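Local coordinates for type IV secretion system protein DotB (Yersinia pseudotuberculosis IP 31758, PDB 6GEF) that probably hydrolyses ATP as a hexameric AAA+ ATPase of the GSP E family, serving type IVb secretion, at residues R199-N204 against I226-S231. Numbering follows the deposited sequence.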
loop_
_atom_site.group_PDB
_atom_site.type_symbol
_atom_site.label_atom_id
_atom_site.label_comp_id
_atom_site.label_asym_id
_atom_site.label_seq_id
_atom_site.Cartn_x
_atom_site.Cartn_y
_atom_site.Cartn_z
ATOM N N ARG A 199 -36.101 1.589 -30.071
ATOM C CA ARG A 199 -36.594 2.136 -31.304
ATOM C C ARG A 199 -38.117 2.181 -31.292
ATOM O O ARG A 199 -38.748 3.166 -31.733
ATOM C CB ARG A 199 -36.066 1.358 -32.503
ATOM C CG ARG A 199 -36.969 0.250 -33.003
ATOM C CD ARG A 199 -36.673 -0.103 -34.425
ATOM N NE ARG A 199 -37.195 0.883 -35.383
ATOM C CZ ARG A 199 -37.296 0.663 -36.691
ATOM N NH1 ARG A 199 -36.885 -0.478 -37.227
ATOM N NH2 ARG A 199 -37.823 1.580 -37.476
ATOM N N TYR A 200 -38.764 1.096 -30.868
ATOM C CA TYR A 200 -40.199 1.116 -30.626
ATOM C C TYR A 200 -40.600 2.279 -29.723
ATOM O O TYR A 200 -41.532 3.030 -30.038
ATOM C CB TYR A 200 -40.652 -0.211 -30.016
ATOM C CG TYR A 200 -42.121 -0.245 -29.655
ATOM C CD1 TYR A 200 -43.113 -0.323 -30.644
ATOM C CD2 TYR A 200 -42.522 -0.244 -28.318
ATOM C CE1 TYR A 200 -44.438 -0.351 -30.312
ATOM C CE2 TYR A 200 -43.852 -0.245 -27.969
ATOM C CZ TYR A 200 -44.820 -0.319 -28.973
ATOM O OH TYR A 200 -46.156 -0.391 -28.645
ATOM N N ILE A 201 -39.875 2.460 -28.621
ATOM C CA ILE A 201 -40.203 3.522 -27.682
ATOM C C ILE A 201 -40.161 4.877 -28.368
ATOM O O ILE A 201 -41.117 5.663 -28.277
ATOM C CB ILE A 201 -39.268 3.479 -26.451
ATOM C CG1 ILE A 201 -39.751 2.428 -25.459
ATOM C CG2 ILE A 201 -39.184 4.843 -25.780
ATOM C CD1 ILE A 201 -38.887 2.334 -24.219
ATOM N N MET A 202 -39.078 5.163 -29.069
ATOM C CA MET A 202 -38.935 6.454 -29.754
ATOM C C MET A 202 -40.023 6.645 -30.824
ATOM O O MET A 202 -40.571 7.731 -30.948
ATOM C CB MET A 202 -37.556 6.568 -30.388
ATOM C CG MET A 202 -36.411 6.578 -29.426
ATOM S SD MET A 202 -34.805 6.622 -30.241
ATOM C CE MET A 202 -34.770 8.352 -30.743
ATOM N N GLU A 203 -40.359 5.575 -31.527
ATOM C CA GLU A 203 -41.215 5.717 -32.710
ATOM C C GLU A 203 -42.708 5.758 -32.353
ATOM O O GLU A 203 -43.470 6.429 -33.023
ATOM C CB GLU A 203 -40.952 4.585 -33.697
ATOM C CG GLU A 203 -39.639 4.700 -34.440
ATOM C CD GLU A 203 -39.355 3.511 -35.324
ATOM O OE1 GLU A 203 -38.492 3.616 -36.225
ATOM O OE2 GLU A 203 -40.009 2.440 -35.117
ATOM N N ASN A 204 -43.086 5.100 -31.265
ATOM C CA ASN A 204 -44.491 4.958 -30.890
ATOM C C ASN A 204 -44.784 5.753 -29.627
ATOM O O ASN A 204 -43.886 6.264 -28.974
ATOM C CB ASN A 204 -44.836 3.469 -30.677
ATOM C CG ASN A 204 -44.678 2.628 -31.910
ATOM O OD1 ASN A 204 -43.599 2.598 -32.514
ATOM N ND2 ASN A 204 -45.721 1.928 -32.270
ATOM N N ILE A 226 -33.455 6.907 -36.532
ATOM C CA ILE A 226 -34.761 6.704 -35.933
ATOM C C ILE A 226 -35.370 8.076 -35.667
ATOM O O ILE A 226 -34.853 8.877 -34.891
ATOM C CB ILE A 226 -34.664 5.904 -34.625
ATOM C CG1 ILE A 226 -33.765 4.680 -34.799
ATOM C CG2 ILE A 226 -36.058 5.499 -34.131
ATOM C CD1 ILE A 226 -34.226 3.719 -35.872
ATOM N N LYS A 227 -36.480 8.364 -36.342
ATOM C CA LYS A 227 -37.271 9.548 -36.093
ATOM C C LYS A 227 -38.212 9.302 -34.904
ATOM O O LYS A 227 -38.916 8.291 -34.853
ATOM C CB LYS A 227 -38.102 9.854 -37.329
ATOM C CG LYS A 227 -37.749 9.092 -38.611
ATOM C CD LYS A 227 -38.652 9.589 -39.725
ATOM C CE LYS A 227 -38.567 8.704 -40.971
ATOM N NZ LYS A 227 -39.432 9.257 -42.044
ATOM N N SER A 228 -38.191 10.213 -33.947
ATOM C CA SER A 228 -39.101 10.200 -32.823
ATOM C C SER A 228 -39.827 11.528 -32.727
ATOM O O SER A 228 -39.289 12.571 -33.104
ATOM C CB SER A 228 -38.358 9.924 -31.485
ATOM O OG SER A 228 -39.246 9.884 -30.403
ATOM N N ALA A 229 -41.045 11.482 -32.187
ATOM C CA ALA A 229 -41.849 12.683 -32.019
ATOM C C ALA A 229 -41.610 13.387 -30.698
ATOM O O ALA A 229 -42.017 14.542 -30.551
ATOM C CB ALA A 229 -43.343 12.342 -32.181
ATOM N N HIS A 230 -40.968 12.744 -29.745
ATOM C CA HIS A 230 -41.056 13.144 -28.348
ATOM C C HIS A 230 -39.765 12.865 -27.577
ATOM O O HIS A 230 -39.604 13.300 -26.440
ATOM C CB HIS A 230 -42.215 12.405 -27.655
ATOM C CG HIS A 230 -42.138 10.911 -27.774
ATOM N ND1 HIS A 230 -42.530 10.206 -28.873
ATOM C CD2 HIS A 230 -41.673 9.987 -26.900
ATOM C CE1 HIS A 230 -42.317 8.916 -28.667
ATOM N NE2 HIS A 230 -41.797 8.763 -27.477
ATOM N N SER A 231 -38.843 12.133 -28.200
ATOM C CA SER A 231 -37.790 11.435 -27.503
ATOM C C SER A 231 -36.438 11.802 -28.114
ATOM O O SER A 231 -36.319 11.997 -29.323
ATOM C CB SER A 231 -37.977 9.927 -27.603
ATOM O OG SER A 231 -38.972 9.457 -26.725
#
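In the P-loop NTPase core, the C-terminal end of helix 187-203, which begins at the probable Walker A loop, packs against residues 226-231, a segment without regular structure that leads into strand 232-237. Polar contacts gather at the helix end, where Asn204 departs from helical geometry and the carbonyls of Ile201 and Met202 meet the other segment. Small enough to come close, with CB 3.6 Å from Met202 CB, Ser228 donates a hydrogen bond from OG to Met202 O at 2.6 Å. The same OG weakly accepts from amides of its own segment, His230 N at 3.4 Å and Ser231 N at 3.2 Å. His230 NE2 gives a weak hydrogen bond to Ile201 O at 3.3 Å.

Apolar packing lies alongside. Long, unbranched Met202 suits its buried place, with CB 4.2 Å from Ile226 CG2 and CG 4.1 Å from Ser231 CB, and touches Leu212 of strand 211-216. Branched Ile226 also offers CG2 to Glu203 CG at 3.7 Å.

Arg199 and Glu203, four residues apart on the helix so that their long side chains meet, form a salt bridge, NH2 to OE1 2.5 Å, and Ile226 CD1 covers one guanidinium face, 4.1 Å from Arg199 NE.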